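Local coordinates for putative drug/sodium antiporter (Escherichia coli, PDB 4Z3N), which is the MATE-family transporter ClbM, which transports the genotoxin colibactin, probably as a cation-coupled antiporter, at residues V275-F280 with A290-T295; V282-N287 with E429-G434; T376-L381 with G438-T443; G296-F301 with V349-L354. All coordinates share one frame; numbering follows the deposited sequence.

Contact 1: V275-F280 with A290-T295; sequences VIYNFF and AAFTLT. With OLC ((2R)-2,3-dihydroxypropyl (9Z)-octadec-9-enoate), chain B.
With CG of Tyr277 turned away from its own backbone N (chi1 -174°) and Phe292 taking the same first torsion (chi1 -175°), two aromatic side chains reach out from adjacent helices and meet midway. They form an edge-to-face (T-shaped) pair in which Tyr277 supplies the edge and Phe292 the face: the ring centroids lie 5.0 Å apart and the planes make 74°. Tyr277 CD2 is 3.6 Å from Phe292 CE2, and the neighbouring CE2 of Tyr277 stands over the middle of the phenylalanine ring. Asn278 joins from a different direction. Its side chain swings inward so that OD1 lies in the plane of the Phe292 ring, 3.1 Å from Phe292 CE2, and so faces the weakly positive C-H rim; the amide itself is turned steeply against the ring. The bound monoolein covers the tyrosine in turn, with C2 of the lipid 3.6 Å above the ring plane and over its centre. Its C4 also comes within 3.8 Å of Phe292 CE1. The phenol is fixed at its far end by a hydrogen bond between Tyr277 OH and Gln375 OE1. The pair thus joins helices 250-284 and 286-322 beside helix 366-379, where Met379 packs on Tyr277, and helix 432-453, which brings Val435, Tyr436 and Ala439 against the Tyr277 side chain.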
# COMPACT_ATOMS: atom_id res chain seq x y z
N VAL A 275 8.07 -9.72 9.62
CA VAL A 275 8.03 -10.78 10.61
C VAL A 275 9.44 -11.32 10.94
O VAL A 275 9.82 -11.48 12.12
CB VAL A 275 7.14 -11.95 10.13
CG1 VAL A 275 7.31 -13.15 11.04
CG2 VAL A 275 5.68 -11.53 10.07
N ILE A 276 10.20 -11.63 9.90
CA ILE A 276 11.56 -12.15 10.05
C ILE A 276 12.44 -11.12 10.72
O ILE A 276 13.37 -11.47 11.45
CB ILE A 276 12.16 -12.54 8.69
CG1 ILE A 276 11.40 -13.73 8.12
CG2 ILE A 276 13.68 -12.76 8.81
CD1 ILE A 276 11.64 -13.99 6.65
N TYR A 277 12.14 -9.84 10.46
CA TYR A 277 12.85 -8.73 11.09
C TYR A 277 12.51 -8.63 12.58
O TYR A 277 13.39 -8.43 13.42
CB TYR A 277 12.49 -7.42 10.39
CG TYR A 277 13.26 -6.20 10.85
CD1 TYR A 277 14.54 -5.95 10.38
CD2 TYR A 277 12.69 -5.28 11.72
CE1 TYR A 277 15.24 -4.83 10.77
CE2 TYR A 277 13.39 -4.15 12.12
CZ TYR A 277 14.67 -3.92 11.64
OH TYR A 277 15.36 -2.80 12.03
N ASN A 278 11.23 -8.77 12.89
CA ASN A 278 10.80 -8.75 14.27
C ASN A 278 11.37 -9.92 15.05
O ASN A 278 11.85 -9.75 16.16
CB ASN A 278 9.27 -8.72 14.34
CG ASN A 278 8.73 -7.34 14.10
OD1 ASN A 278 9.49 -6.40 13.87
ND2 ASN A 278 7.41 -7.20 14.15
N PHE A 279 11.35 -11.10 14.43
CA PHE A 279 11.93 -12.31 15.01
C PHE A 279 13.36 -12.06 15.49
O PHE A 279 13.68 -12.27 16.65
CB PHE A 279 11.89 -13.44 13.98
CG PHE A 279 12.43 -14.75 14.47
CD1 PHE A 279 11.73 -15.50 15.41
CD2 PHE A 279 13.61 -15.27 13.95
CE1 PHE A 279 12.22 -16.72 15.84
CE2 PHE A 279 14.11 -16.49 14.39
CZ PHE A 279 13.41 -17.22 15.33
N PHE A 280 14.21 -11.58 14.59
CA PHE A 280 15.60 -11.31 14.91
C PHE A 280 15.77 -10.23 16.00
O PHE A 280 16.55 -10.39 16.96
CB PHE A 280 16.36 -10.90 13.64
CG PHE A 280 16.91 -12.06 12.84
CD1 PHE A 280 18.09 -12.67 13.22
CD2 PHE A 280 16.28 -12.50 11.69
CE1 PHE A 280 18.61 -13.73 12.48
CE2 PHE A 280 16.80 -13.56 10.94
CZ PHE A 280 17.96 -14.18 11.34
N ALA A 290 11.02 -2.68 20.79
CA ALA A 290 10.27 -1.50 21.21
C ALA A 290 10.64 -0.25 20.37
O ALA A 290 9.76 0.55 20.02
CB ALA A 290 10.48 -1.23 22.68
N ALA A 291 11.92 -0.10 20.05
CA ALA A 291 12.37 1.02 19.20
C ALA A 291 11.66 1.04 17.84
O ALA A 291 11.11 2.06 17.42
CB ALA A 291 13.88 0.97 19.00
N PHE A 292 11.66 -0.11 17.17
CA PHE A 292 10.98 -0.29 15.89
C PHE A 292 9.50 0.06 15.97
O PHE A 292 8.94 0.61 15.03
CB PHE A 292 11.16 -1.74 15.43
CG PHE A 292 10.60 -2.03 14.07
CD1 PHE A 292 10.61 -1.08 13.07
CD2 PHE A 292 10.10 -3.29 13.78
CE1 PHE A 292 10.11 -1.37 11.81
CE2 PHE A 292 9.59 -3.59 12.53
CZ PHE A 292 9.59 -2.63 11.54
N THR A 293 8.86 -0.25 17.09
CA THR A 293 7.45 0.09 17.26
C THR A 293 7.26 1.61 17.22
O THR A 293 6.23 2.10 16.77
CB THR A 293 6.87 -0.47 18.59
OG1 THR A 293 6.97 -1.90 18.61
CG2 THR A 293 5.42 -0.08 18.73
N LEU A 294 8.26 2.35 17.68
CA LEU A 294 8.20 3.81 17.65
C LEU A 294 8.52 4.37 16.25
O LEU A 294 7.84 5.28 15.76
CB LEU A 294 9.16 4.39 18.69
CG LEU A 294 8.83 4.21 20.18
CD1 LEU A 294 9.93 4.79 21.03
CD2 LEU A 294 7.50 4.85 20.56
N THR A 295 9.54 3.82 15.59
CA THR A 295 9.98 4.36 14.30
C THR A 295 9.00 4.08 13.17
O THR A 295 8.86 4.88 12.24
CB THR A 295 11.36 3.81 13.89
OG1 THR A 295 11.24 2.43 13.52
CG2 THR A 295 12.34 3.96 15.01
C18 OLC B . 7.60 -1.20 0.95
C10 OLC B . 15.16 0.63 5.05
C9 OLC B . 14.14 0.95 5.87
C17 OLC B . 8.76 -0.67 1.78
C11 OLC B . 15.14 -0.65 4.24
C8 OLC B . 14.44 1.63 7.19
C24 OLC B . 14.90 -7.46 6.45
C16 OLC B . 9.92 -1.63 1.66
C12 OLC B . 13.88 -1.47 4.48
C7 OLC B . 13.17 2.00 7.94
C15 OLC B . 11.14 -1.08 2.39
C13 OLC B . 13.36 -2.02 3.15
C6 OLC B . 12.57 0.77 8.61
C14 OLC B . 11.86 -2.20 3.12
C5 OLC B . 13.63 -0.02 9.35
C4 OLC B . 13.16 -1.45 9.55
C3 OLC B . 12.63 -2.02 8.25
C2 OLC B . 12.56 -3.54 8.29
C21 OLC B . 13.83 -5.49 5.34
C1 OLC B . 12.71 -4.11 6.89
C22 OLC B . 14.26 -6.94 5.17
O19 OLC B . 12.33 -3.48 5.90
O25 OLC B . 14.43 -8.76 6.71
O23 OLC B . 13.13 -7.74 4.87
O20 OLC B . 13.42 -5.29 6.68

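Contact 2: V282-N287 with E429-G434; sequences VRLDVN and EMRITG
Apolar packing between Leu284 and Ile432 forms the centre of this contact. Ile432 curls its CD1 toward segment 282-287 (chi2 -69°) and sets it 3.5 Å from Leu284 CB, while Leu284 CD1 comes 4.0 Å from the same methyl. The CB of Asp285 continues this surface, 4.2 Å from Ile432 CG1. A second kind of contact is between methyl groups and polar atoms of Arg431. Leu284 CD1 lies 3.4 Å from Arg431 O, and Leu284 CD2 lies over one face of the guanidinium, 3.8 Å from Arg431 NH1. The arginine chain bends at chi3 (117°) to bring its flat end there, and Leu284 O lies at the edge of the guanidinium plane. The hydrogen bonds lie within each segment or go to residues outside. Asp285 occupies the N-cap of helix 286-322 and accepts from Asn287 N through OD1, a bond whose modelled length is doubtful, whereas its OD2 is bonded to Tyr371 OH of helix 366-379. Ile432 also packs on Tyr371 and on Ala288. The contact thus sets two consecutive helices, 250-284 and 286-322, joined by a short link with an aspartate N-cap, against the first turn of transmembrane helix 432-453.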
# COMPACT_ATOMS: atom_id res chain seq x y z
N VAL A 282 13.84 -9.20 18.38
CA VAL A 282 13.32 -9.60 19.68
C VAL A 282 14.24 -10.59 20.41
O VAL A 282 14.52 -10.44 21.59
CB VAL A 282 11.89 -10.21 19.54
CG1 VAL A 282 11.83 -11.58 20.16
CG2 VAL A 282 10.84 -9.29 20.13
N ARG A 283 14.72 -11.60 19.67
CA ARG A 283 15.64 -12.59 20.21
C ARG A 283 17.00 -12.00 20.57
O ARG A 283 17.77 -12.62 21.31
CB ARG A 283 15.81 -13.75 19.22
CG ARG A 283 16.84 -14.80 19.64
CD ARG A 283 16.60 -16.16 18.98
NE ARG A 283 17.47 -16.38 17.83
CZ ARG A 283 18.70 -16.88 17.90
NH1 ARG A 283 19.23 -17.20 19.08
NH2 ARG A 283 19.42 -17.06 16.79
N LEU A 284 17.30 -10.80 20.08
CA LEU A 284 18.59 -10.17 20.37
C LEU A 284 18.51 -9.14 21.50
O LEU A 284 19.24 -9.25 22.48
CB LEU A 284 19.18 -9.53 19.13
CG LEU A 284 19.80 -10.47 18.10
CD1 LEU A 284 20.31 -9.68 16.89
CD2 LEU A 284 20.89 -11.32 18.74
N ASP A 285 17.71 -8.10 21.32
CA ASP A 285 17.35 -7.20 22.41
C ASP A 285 15.90 -6.70 22.32
O ASP A 285 15.50 -6.03 21.37
CB ASP A 285 18.34 -6.03 22.43
CG ASP A 285 18.11 -5.08 23.59
OD1 ASP A 285 16.95 -4.71 23.85
OD2 ASP A 285 19.11 -4.69 24.23
N VAL A 286 15.14 -6.99 23.36
CA VAL A 286 13.75 -6.59 23.50
C VAL A 286 13.52 -5.09 23.31
O VAL A 286 12.43 -4.67 22.93
CB VAL A 286 13.23 -7.02 24.92
CG1 VAL A 286 11.82 -6.54 25.22
CG2 VAL A 286 13.32 -8.52 25.05
N ASN A 287 14.54 -4.27 23.60
CA ASN A 287 14.42 -2.81 23.47
C ASN A 287 14.41 -2.35 22.00
O ASN A 287 13.68 -1.43 21.62
CB ASN A 287 15.55 -2.10 24.22
CG ASN A 287 15.54 -2.37 25.73
OD1 ASN A 287 14.59 -1.99 26.43
ND2 ASN A 287 16.60 -3.00 26.24
N GLU A 429 29.95 -11.10 14.88
CA GLU A 429 29.25 -11.08 16.16
C GLU A 429 28.50 -9.78 16.41
O GLU A 429 28.02 -9.55 17.52
CB GLU A 429 30.21 -11.41 17.31
CG GLU A 429 30.50 -12.92 17.39
CD GLU A 429 31.64 -13.27 18.33
OE1 GLU A 429 32.01 -12.44 19.19
OE2 GLU A 429 32.16 -14.40 18.21
N MET A 430 28.41 -8.93 15.38
CA MET A 430 27.58 -7.71 15.41
C MET A 430 26.21 -8.16 15.86
O MET A 430 25.87 -9.33 15.65
CB MET A 430 27.52 -7.05 14.02
CG MET A 430 28.87 -6.98 13.32
SD MET A 430 28.93 -6.33 11.65
CE MET A 430 27.95 -4.84 11.85
N ARG A 431 25.43 -7.36 16.57
CA ARG A 431 24.17 -7.98 16.96
C ARG A 431 22.95 -7.28 16.38
O ARG A 431 22.51 -7.62 15.27
CB ARG A 431 24.06 -8.05 18.49
CG ARG A 431 25.27 -8.72 19.16
CD ARG A 431 25.01 -9.00 20.65
NE ARG A 431 25.03 -10.44 20.95
CZ ARG A 431 24.03 -11.11 21.52
NH1 ARG A 431 22.90 -10.49 21.87
NH2 ARG A 431 24.16 -12.41 21.74
N ILE A 432 22.47 -6.24 17.04
CA ILE A 432 21.36 -5.47 16.50
C ILE A 432 21.86 -4.60 15.35
O ILE A 432 21.16 -4.43 14.35
CB ILE A 432 20.68 -4.63 17.60
CG1 ILE A 432 19.93 -5.55 18.57
CG2 ILE A 432 19.75 -3.59 16.99
CD1 ILE A 432 18.72 -6.22 17.98
N THR A 433 23.08 -4.08 15.47
CA THR A 433 23.71 -3.30 14.40
C THR A 433 23.83 -4.15 13.14
O THR A 433 23.81 -3.62 12.02
CB THR A 433 25.12 -2.81 14.81
OG1 THR A 433 24.99 -1.70 15.70
CG2 THR A 433 25.90 -2.35 13.60
N GLY A 434 23.95 -5.46 13.34
CA GLY A 434 24.04 -6.40 12.23
C GLY A 434 22.70 -6.57 11.52
O GLY A 434 22.66 -6.71 10.32

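Contact 3: T376-L381 with G438-T443; sequences TRIMAL and GAMSGT. With OLC ((2R)-2,3-dihydroxypropyl (9Z)-octadec-9-enoate), chain B; OLC ((2R)-2,3-dihydroxypropyl (9Z)-octadec-9-enoate), chain D; OLC ((2R)-2,3-dihydroxypropyl (9Z)-octadec-9-enoate), chain C.
The side chains of Met440 and Ile378 cross at about a right angle, in a helix-to-helix packing of the all-helical MATE fold between helix 366-379 and helix 432-453. The methionine holds CG between its backbone N and carbonyl carbon (chi1 74°) and then runs straight out, so that its thioether rests on the main chain of the other helix. Met440 SD is 3.5 Å from Ile378 O and lies beside Met379 CA at 3.8 Å, while Met440 CE lies 4.0 Å from Ile378 CG2. Met379 answers in the other direction. Its chain is extended as far as SD and then bends, bringing Met379 CE to 4.1 Å from Ala439 CB. That methyl and the alanine together line the surface met by one monoolein, whose C5 lies 3.3 Å from Met379 CE and whose glycerol carbon C24 is near Ala439 CB. A second monoolein runs past Ile378 O, and a third lies over one face of the Arg377 guanidinium. Helix 432-453 is kinked beyond Met440, where the backbone N atoms of Gly442 and Thr443 lack the regular i to i-4 bonds, though Thr443 N makes a weak one to Met440 O. Beside this kink, Ser441 OG donates to Gly438 O at 2.6 Å, in the carbonyl plane and on a lone pair, with a C=O...O angle of 145°; Ser441 N donates to the same oxygen.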
# COMPACT_ATOMS: atom_id res chain seq x y z
N THR A 376 17.58 4.47 12.70
CA THR A 376 17.34 5.54 11.76
C THR A 376 18.65 5.99 11.12
O THR A 376 18.72 6.16 9.90
CB THR A 376 16.65 6.72 12.44
OG1 THR A 376 15.37 6.30 12.95
CG2 THR A 376 16.46 7.88 11.44
N ARG A 377 19.68 6.17 11.94
CA ARG A 377 20.95 6.66 11.42
C ARG A 377 21.54 5.71 10.39
O ARG A 377 22.14 6.14 9.39
CB ARG A 377 21.95 6.86 12.55
CG ARG A 377 21.64 8.01 13.48
CD ARG A 377 22.93 8.54 14.03
NE ARG A 377 22.74 9.76 14.79
CZ ARG A 377 23.08 9.90 16.07
NH1 ARG A 377 23.60 8.87 16.73
NH2 ARG A 377 22.89 11.06 16.68
N ILE A 378 21.39 4.42 10.65
CA ILE A 378 21.95 3.43 9.74
C ILE A 378 21.08 3.21 8.51
O ILE A 378 21.56 3.29 7.40
CB ILE A 378 22.21 2.09 10.47
CG1 ILE A 378 23.27 2.31 11.57
CG2 ILE A 378 22.63 1.01 9.47
CD1 ILE A 378 23.78 1.04 12.23
N MET A 379 19.78 2.98 8.72
CA MET A 379 18.89 2.54 7.64
C MET A 379 18.15 3.62 6.85
O MET A 379 17.63 3.34 5.77
CB MET A 379 17.84 1.58 8.22
CG MET A 379 18.39 0.35 8.91
SD MET A 379 17.09 -0.67 9.65
CE MET A 379 16.40 -1.42 8.17
N ALA A 380 18.11 4.85 7.36
CA ALA A 380 17.24 5.87 6.78
C ALA A 380 17.58 6.22 5.33
O ALA A 380 16.68 6.37 4.51
CB ALA A 380 17.28 7.13 7.61
N LEU A 381 18.86 6.34 5.02
CA LEU A 381 19.27 6.70 3.68
C LEU A 381 18.94 5.60 2.67
O LEU A 381 18.89 5.87 1.47
CB LEU A 381 20.77 7.02 3.63
CG LEU A 381 21.13 8.35 4.28
CD1 LEU A 381 22.64 8.56 4.38
CD2 LEU A 381 20.48 9.44 3.46
N GLY A 438 22.19 -5.64 7.67
CA GLY A 438 21.83 -6.76 6.84
C GLY A 438 20.52 -6.50 6.13
O GLY A 438 20.39 -6.74 4.93
N ALA A 439 19.57 -5.96 6.88
CA ALA A 439 18.20 -5.82 6.42
C ALA A 439 18.09 -4.85 5.24
O ALA A 439 17.26 -5.05 4.35
CB ALA A 439 17.31 -5.37 7.57
N MET A 440 18.93 -3.82 5.22
CA MET A 440 18.87 -2.83 4.14
C MET A 440 19.70 -3.24 2.90
O MET A 440 19.58 -2.63 1.84
CB MET A 440 19.31 -1.45 4.66
CG MET A 440 20.80 -1.28 4.90
SD MET A 440 21.19 0.41 5.42
CE MET A 440 22.97 0.27 5.59
N SER A 441 20.50 -4.29 3.02
CA SER A 441 21.31 -4.76 1.90
C SER A 441 20.48 -5.29 0.72
O SER A 441 20.93 -5.26 -0.40
CB SER A 441 22.30 -5.84 2.37
OG SER A 441 21.64 -7.05 2.70
N GLY A 442 19.27 -5.77 0.98
CA GLY A 442 18.36 -6.16 -0.08
C GLY A 442 17.89 -4.99 -0.93
O GLY A 442 17.65 -5.15 -2.13
N THR A 443 17.75 -3.82 -0.31
CA THR A 443 17.34 -2.60 -1.01
C THR A 443 18.39 -2.17 -2.01
O THR A 443 18.09 -1.55 -3.04
CB THR A 443 17.05 -1.43 -0.01
OG1 THR A 443 15.77 -1.64 0.60
CG2 THR A 443 17.04 -0.07 -0.71
C18 OLC B . 7.60 -1.20 0.95
C10 OLC B . 15.16 0.63 5.05
C9 OLC B . 14.14 0.95 5.87
C17 OLC B . 8.76 -0.67 1.78
C11 OLC B . 15.14 -0.65 4.24
C8 OLC B . 14.44 1.63 7.19
C24 OLC B . 14.90 -7.46 6.45
C16 OLC B . 9.92 -1.63 1.66
C12 OLC B . 13.88 -1.47 4.48
C7 OLC B . 13.17 2.00 7.94
C15 OLC B . 11.14 -1.08 2.39
C13 OLC B . 13.36 -2.02 3.15
C6 OLC B . 12.57 0.77 8.61
C14 OLC B . 11.86 -2.20 3.12
C5 OLC B . 13.63 -0.02 9.35
C4 OLC B . 13.16 -1.45 9.55
C3 OLC B . 12.63 -2.02 8.25
C2 OLC B . 12.56 -3.54 8.29
C21 OLC B . 13.83 -5.49 5.34
C1 OLC B . 12.71 -4.11 6.89
C22 OLC B . 14.26 -6.94 5.17
O19 OLC B . 12.33 -3.48 5.90
O25 OLC B . 14.43 -8.76 6.71
O23 OLC B . 13.13 -7.74 4.87
O20 OLC B . 13.42 -5.29 6.68
C9 OLC D . 24.54 9.27 8.41
C8 OLC D . 25.14 9.00 9.78
C7 OLC D . 24.89 10.17 10.72
C6 OLC D . 25.44 9.88 12.11
C5 OLC D . 25.42 11.14 12.96
C4 OLC D . 26.24 10.90 14.22
C3 OLC D . 27.23 12.03 14.50
C2 OLC D . 28.06 11.74 15.74
C1 OLC D . 27.37 12.19 17.01
C9 OLC C . 23.69 4.61 1.76
C8 OLC C . 23.50 3.89 3.09
C7 OLC C . 24.76 3.99 3.93
C6 OLC C . 24.38 4.15 5.40
C5 OLC C . 25.64 4.15 6.24
C4 OLC C . 25.33 4.56 7.67
C3 OLC C . 26.42 4.08 8.62
C2 OLC C . 26.48 4.99 9.83
C1 OLC C . 26.63 4.17 11.10

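Contact 4: G296-F301 with V349-L354; sequences GRIDYF and VMHIVL. With OLC ((2R)-2,3-dihydroxypropyl (9Z)-octadec-9-enoate), chain B.
Ile298 meets His351 first, laying a branch methyl on the imidazole. Its CG2 points away from the backbone N and stands 3.9 Å from the ring centroid, 17° off the ring normal, as a CH-pi contact over the face. The methyl is displaced toward the rim, and the nearest ring atom to Ile298 CG2 is His351 NE2 at 3.7 Å. One residue further on, Asp299 approaches the same ring at its edge. The carboxylate swings toward the histidine so that Asp299 OD1 lies in the imidazole plane, 3.3 Å from His351 CE1 and 3.4 Å from His351 ND1, with the two flat groups 67° apart. Ile298 thus covers one face and Asp299 sits at the rim. Each polar end has a further partner: His351 NE2 is hydrogen-bonded to Tyr359 OH, which also holds the ring, and Asp299 OD2 to Thr295 OG1 one turn earlier on its own helix. The acyl chain of a monoolein runs along the carboxylate, C7 coming 3.5 Å from Asp299 CG. Thr376 packs on His351 and Gln375 touches Asp299, which brings helix 366-379 to the same place. The contact therefore joins helices 286-322 and 326-358 around polar side chains, the buried Asp299 and His351 with Thr295 and Tyr359, in the membrane-spanning part. Membrane-embedded acidic residues serve cation coupling in well-studied MATE transporters, and Asp299 is placed in a comparable buried setting.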
# COMPACT_ATOMS: atom_id res chain seq x y z
N GLY A 296 8.30 2.95 13.28
CA GLY A 296 7.49 2.41 12.21
C GLY A 296 6.48 3.31 11.54
O GLY A 296 6.46 3.38 10.31
N ARG A 297 5.62 3.98 12.30
CA ARG A 297 4.65 4.86 11.67
C ARG A 297 5.39 5.95 10.90
O ARG A 297 5.03 6.26 9.76
CB ARG A 297 3.68 5.48 12.69
CG ARG A 297 2.60 4.55 13.24
CD ARG A 297 1.74 5.29 14.30
NE ARG A 297 1.38 4.45 15.44
CZ ARG A 297 0.79 4.89 16.55
NH1 ARG A 297 0.48 6.18 16.67
NH2 ARG A 297 0.51 4.05 17.54
N ILE A 298 6.43 6.52 11.51
CA ILE A 298 7.18 7.62 10.91
C ILE A 298 7.94 7.16 9.67
O ILE A 298 7.92 7.84 8.65
CB ILE A 298 8.18 8.26 11.92
CG1 ILE A 298 7.44 8.85 13.11
CG2 ILE A 298 9.01 9.36 11.24
CD1 ILE A 298 8.37 9.51 14.11
N ASP A 299 8.59 6.01 9.76
CA ASP A 299 9.29 5.46 8.61
C ASP A 299 8.30 5.26 7.46
O ASP A 299 8.65 5.38 6.29
CB ASP A 299 9.97 4.13 8.98
CG ASP A 299 11.27 4.33 9.78
OD1 ASP A 299 12.04 5.27 9.42
OD2 ASP A 299 11.50 3.55 10.74
N TYR A 300 7.05 4.99 7.82
CA TYR A 300 6.01 4.75 6.85
C TYR A 300 5.54 6.04 6.16
O TYR A 300 5.37 6.06 4.93
CB TYR A 300 4.82 4.03 7.49
CG TYR A 300 3.75 3.78 6.46
CD1 TYR A 300 3.85 2.72 5.59
CD2 TYR A 300 2.68 4.66 6.31
CE1 TYR A 300 2.90 2.51 4.61
CE2 TYR A 300 1.72 4.45 5.34
CZ TYR A 300 1.84 3.38 4.49
OH TYR A 300 0.89 3.15 3.52
N PHE A 301 5.32 7.10 6.94
CA PHE A 301 4.96 8.39 6.35
C PHE A 301 6.01 8.89 5.33
O PHE A 301 5.66 9.46 4.31
CB PHE A 301 4.75 9.47 7.42
CG PHE A 301 4.89 10.88 6.88
CD1 PHE A 301 3.93 11.41 6.01
CD2 PHE A 301 6.00 11.66 7.20
CE1 PHE A 301 4.05 12.70 5.49
CE2 PHE A 301 6.14 12.95 6.68
CZ PHE A 301 5.16 13.47 5.82
N VAL A 349 16.61 12.49 5.50
CA VAL A 349 17.58 13.36 6.16
C VAL A 349 16.93 14.14 7.31
O VAL A 349 17.53 14.29 8.37
CB VAL A 349 18.25 14.35 5.13
CG1 VAL A 349 19.12 15.38 5.85
CG2 VAL A 349 19.10 13.59 4.14
N MET A 350 15.71 14.62 7.12
CA MET A 350 14.97 15.21 8.24
C MET A 350 14.85 14.22 9.40
O MET A 350 15.12 14.57 10.54
CB MET A 350 13.58 15.67 7.83
CG MET A 350 13.56 16.86 6.90
SD MET A 350 11.87 17.42 6.67
CE MET A 350 12.02 18.42 5.18
N HIS A 351 14.47 12.99 9.10
CA HIS A 351 14.27 12.00 10.14
C HIS A 351 15.54 11.76 10.95
O HIS A 351 15.47 11.64 12.18
CB HIS A 351 13.81 10.66 9.57
CG HIS A 351 13.27 9.73 10.62
ND1 HIS A 351 13.04 8.40 10.39
CD2 HIS A 351 12.91 9.96 11.91
CE1 HIS A 351 12.55 7.84 11.48
NE2 HIS A 351 12.47 8.77 12.42
N ILE A 352 16.67 11.67 10.26
CA ILE A 352 17.93 11.30 10.87
C ILE A 352 18.39 12.36 11.86
O ILE A 352 18.79 12.07 12.99
CB ILE A 352 19.02 11.06 9.81
CG1 ILE A 352 18.69 9.82 8.99
CG2 ILE A 352 20.38 10.91 10.48
CD1 ILE A 352 19.82 9.32 8.07
N VAL A 353 18.32 13.61 11.43
CA VAL A 353 18.76 14.70 12.26
C VAL A 353 17.75 14.98 13.39
O VAL A 353 18.13 15.46 14.44
CB VAL A 353 18.97 15.97 11.41
CG1 VAL A 353 20.15 15.76 10.49
CG2 VAL A 353 17.71 16.31 10.65
N LEU A 354 16.48 14.68 13.15
CA LEU A 354 15.43 14.95 14.13
C LEU A 354 15.42 13.89 15.25
O LEU A 354 15.05 14.19 16.39
CB LEU A 354 14.06 15.00 13.45
CG LEU A 354 13.53 16.36 13.01
CD1 LEU A 354 12.24 16.19 12.21
CD2 LEU A 354 13.31 17.29 14.21
C18 OLC B . 7.60 -1.20 0.95
C10 OLC B . 15.16 0.63 5.05
C9 OLC B . 14.14 0.95 5.87
C17 OLC B . 8.76 -0.67 1.78
C11 OLC B . 15.14 -0.65 4.24
C8 OLC B . 14.44 1.63 7.19
C24 OLC B . 14.90 -7.46 6.45
C16 OLC B . 9.92 -1.63 1.66
C12 OLC B . 13.88 -1.47 4.48
C7 OLC B . 13.17 2.00 7.94
C15 OLC B . 11.14 -1.08 2.39
C13 OLC B . 13.36 -2.02 3.15
C6 OLC B . 12.57 0.77 8.61
C14 OLC B . 11.86 -2.20 3.12
C5 OLC B . 13.63 -0.02 9.35
C4 OLC B . 13.16 -1.45 9.55
C3 OLC B . 12.63 -2.02 8.25
C2 OLC B . 12.56 -3.54 8.29
C21 OLC B . 13.83 -5.49 5.34
C1 OLC B . 12.71 -4.11 6.89
C22 OLC B . 14.26 -6.94 5.17
O19 OLC B . 12.33 -3.48 5.90
O25 OLC B . 14.43 -8.76 6.71
O23 OLC B . 13.13 -7.74 4.87
O20 OLC B . 13.42 -5.29 6.68

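How the contacts relate
From the N-terminal side, helix 250-284 carries 275-280 and then 282-284 toward its end. Contact 1 closes first, across the short turn to helix 286-322, and contact 2 crosses it, opening before contact 1 has closed and returning only at 429-434. Inside that long span lies contact 4, which follows contact 1 in series and ties helix 286-322 to helix 326-358. Contact 3 opens after contact 4 has closed and crosses contact 2, joining helix 366-379 to helix 432-453. Contacts 3 and 4 touch through Ala380 and Ile352, and contacts 2 and 3 through Thr433 and Ile378. One monoolein is shared by contacts 1, 3 and 4.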